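Local structure of tyrosinase (Aspergillus oryzae, 6JU8) at residues 105-110 against 408-412. The protein probably oxidises L-tyrosine and L-dopa to L-dopaquinone with molecular oxygen at a dinuclear copper centre, as a tyrosinase active in melanin biosynthesis. The protein carries 1 engineered substitution. Numbering follows the deposited sequence.
With CU (copper (II) ion), chain C.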
loop_
_atom_site.group_PDB
_atom_site.type_symbol
_atom_site.label_atom_id
_atom_site.label_comp_id
_atom_site.label_asym_id
_atom_site.label_seq_id
_atom_site.Cartn_x
_atom_site.Cartn_y
_atom_site.Cartn_z
ATOM N N THR A 105 30.862 -5.607 10.900
ATOM C CA THR A 105 31.143 -4.961 12.192
ATOM C C THR A 105 30.711 -3.512 12.198
ATOM O O THR A 105 30.186 -3.009 13.212
ATOM C CB THR A 105 32.632 -5.122 12.558
ATOM O OG1 THR A 105 33.381 -4.736 11.402
ATOM C CG2 THR A 105 32.924 -6.582 12.897
ATOM N N TRP A 106 30.865 -2.819 11.063
ATOM C CA TRP A 106 30.299 -1.452 11.007
ATOM C C TRP A 106 28.819 -1.510 11.315
ATOM O O TRP A 106 28.282 -0.726 12.116
ATOM C CB TRP A 106 30.586 -0.824 9.617
ATOM C CG TRP A 106 30.174 0.625 9.624
ATOM C CD1 TRP A 106 30.990 1.682 9.927
ATOM C CD2 TRP A 106 28.889 1.168 9.341
ATOM N NE1 TRP A 106 30.287 2.875 9.855
ATOM C CE2 TRP A 106 28.992 2.568 9.499
ATOM C CE3 TRP A 106 27.648 0.606 8.987
ATOM C CZ2 TRP A 106 27.901 3.420 9.306
ATOM C CZ3 TRP A 106 26.574 1.457 8.790
ATOM C CH2 TRP A 106 26.697 2.855 8.953
ATOM N N HIS A 107 28.095 -2.447 10.672
ATOM C CA HIS A 107 26.652 -2.505 10.889
ATOM C C HIS A 107 26.299 -3.008 12.273
ATOM O O HIS A 107 25.246 -2.591 12.801
ATOM C CB HIS A 107 25.988 -3.354 9.791
ATOM C CG HIS A 107 25.951 -2.651 8.476
ATOM N ND1 HIS A 107 26.988 -2.664 7.551
ATOM C CD2 HIS A 107 25.000 -1.868 7.913
ATOM C CE1 HIS A 107 26.650 -1.937 6.485
ATOM N NE2 HIS A 107 25.448 -1.430 6.684
ATOM N N ARG A 108 27.130 -3.822 12.920
ATOM C CA ARG A 108 26.872 -4.242 14.291
ATOM C C ARG A 108 26.788 -3.012 15.180
ATOM O O ARG A 108 25.879 -2.899 16.020
ATOM C CB ARG A 108 27.970 -5.204 14.762
ATOM C CG ARG A 108 27.823 -5.578 16.251
ATOM C CD ARG A 108 28.642 -6.820 16.611
ATOM N NE ARG A 108 28.048 -8.023 16.045
ATOM C CZ ARG A 108 28.602 -9.218 15.985
ATOM N NH1 ARG A 108 29.811 -9.474 16.479
ATOM N NH2 ARG A 108 27.927 -10.214 15.408
ATOM N N VAL A 109 27.740 -2.079 15.016
ATOM C CA VAL A 109 27.718 -0.862 15.837
ATOM C C VAL A 109 26.529 0.006 15.469
ATOM O O VAL A 109 25.860 0.584 16.350
ATOM C CB VAL A 109 29.042 -0.087 15.693
ATOM C CG1 VAL A 109 29.019 1.167 16.581
ATOM C CG2 VAL A 109 30.271 -0.914 16.067
ATOM N N TYR A 110 26.205 0.127 14.183
ATOM C CA TYR A 110 25.088 0.977 13.741
ATOM C C TYR A 110 23.780 0.511 14.349
ATOM O O TYR A 110 22.998 1.347 14.842
ATOM C CB TYR A 110 25.019 0.923 12.223
ATOM C CG TYR A 110 24.185 1.969 11.525
ATOM C CD1 TYR A 110 24.015 3.254 12.010
ATOM C CD2 TYR A 110 23.571 1.646 10.310
ATOM C CE1 TYR A 110 23.262 4.200 11.332
ATOM C CE2 TYR A 110 22.842 2.589 9.593
ATOM C CZ TYR A 110 22.671 3.862 10.123
ATOM O OH TYR A 110 21.936 4.765 9.385
ATOM N N LEU A 408 35.743 2.555 12.714
ATOM C CA LEU A 408 34.358 2.455 12.243
ATOM C C LEU A 408 33.655 3.777 12.476
ATOM O O LEU A 408 32.753 3.950 13.298
ATOM C CB LEU A 408 33.676 1.292 12.961
ATOM C CG LEU A 408 34.346 -0.066 12.812
ATOM C CD1 LEU A 408 33.654 -1.108 13.689
ATOM C CD2 LEU A 408 34.358 -0.512 11.359
ATOM N N ARG A 409 34.097 4.767 11.683
ATOM C CA ARG A 409 33.519 6.111 11.726
ATOM C C ARG A 409 32.053 6.033 11.339
ATOM O O ARG A 409 31.698 5.240 10.453
ATOM C CB ARG A 409 34.293 7.017 10.753
ATOM C CG ARG A 409 35.763 7.200 11.142
ATOM C CD ARG A 409 36.441 8.244 10.244
ATOM N NE ARG A 409 35.773 8.298 8.950
ATOM C CZ ARG A 409 35.451 9.395 8.282
ATOM N NH1 ARG A 409 34.831 9.336 7.107
ATOM N NH2 ARG A 409 35.755 10.589 8.791
ATOM N N PRO A 410 31.171 6.829 11.925
ATOM C CA PRO A 410 31.444 7.915 12.852
ATOM C C PRO A 410 31.218 7.583 14.316
ATOM O O PRO A 410 30.965 8.477 15.139
ATOM C CB PRO A 410 30.363 8.920 12.380
ATOM C CG PRO A 410 29.162 8.019 12.230
ATOM C CD PRO A 410 29.731 6.787 11.554
ATOM N N PHE A 411 31.349 6.320 14.687
ATOM C CA PHE A 411 30.865 5.827 15.960
ATOM C C PHE A 411 31.902 5.978 17.069
ATOM O O PHE A 411 32.963 5.374 16.985
ATOM C CB PHE A 411 30.455 4.363 15.820
ATOM C CG PHE A 411 29.425 4.121 14.739
ATOM C CD1 PHE A 411 28.264 4.891 14.689
ATOM C CD2 PHE A 411 29.610 3.117 13.797
ATOM C CE1 PHE A 411 27.306 4.642 13.702
ATOM C CE2 PHE A 411 28.654 2.849 12.842
ATOM C CZ PHE A 411 27.493 3.611 12.809
ATOM N N HIS A 412 31.558 6.747 18.084
ATOM C CA HIS A 412 32.455 7.032 19.203
ATOM C C HIS A 412 32.158 6.152 20.414
ATOM O O HIS A 412 31.007 5.807 20.695
ATOM C CB HIS A 412 32.339 8.494 19.619
ATOM C CG HIS A 412 32.891 9.430 18.587
ATOM N ND1 HIS A 412 32.093 10.353 17.958
ATOM C CD2 HIS A 412 34.127 9.625 18.101
ATOM C CE1 HIS A 412 32.808 11.071 17.109
ATOM N NE2 HIS A 412 34.058 10.648 17.185
HETATM CU CU CU C . 24.778 -0.537 5.029
HETATM O O HOH W 1 23.295 -1.554 4.335
#
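In tyrosinase, one face of a copper-binding helix packs against a distant loop in this buried contact, set in the helical domain that houses the type 3 dinuclear copper centre. Near the start of helix 103-129, H107 points away from 408-412 and, with H71 and H98, binds one copper of the dinuclear centre; its NE2 lies 2.0 Å from CU. The neighbouring residues W106, V109 and Y110 instead receive the loop that leads into strand 412-415. F411 is the principal apolar insert: its ring completes an aromatic cluster with W106 and Y110, meeting both obliquely, while V109 CG1 approaches F411 CD2 to 3.4 Å. L408 packs against W106, T105 and V109. At its far end, the Y110 hydroxyl hydrogen-bonds to the carbonyl O of L67, and its side chain touches H71, so Y110 lies beside a copper ligand. One polar link joins the segments: the carbonyl O of R409, part of the cis R409-P410 peptide, accepts a nearly straight hydrogen bond from W106 NE1, 2.8 Å away.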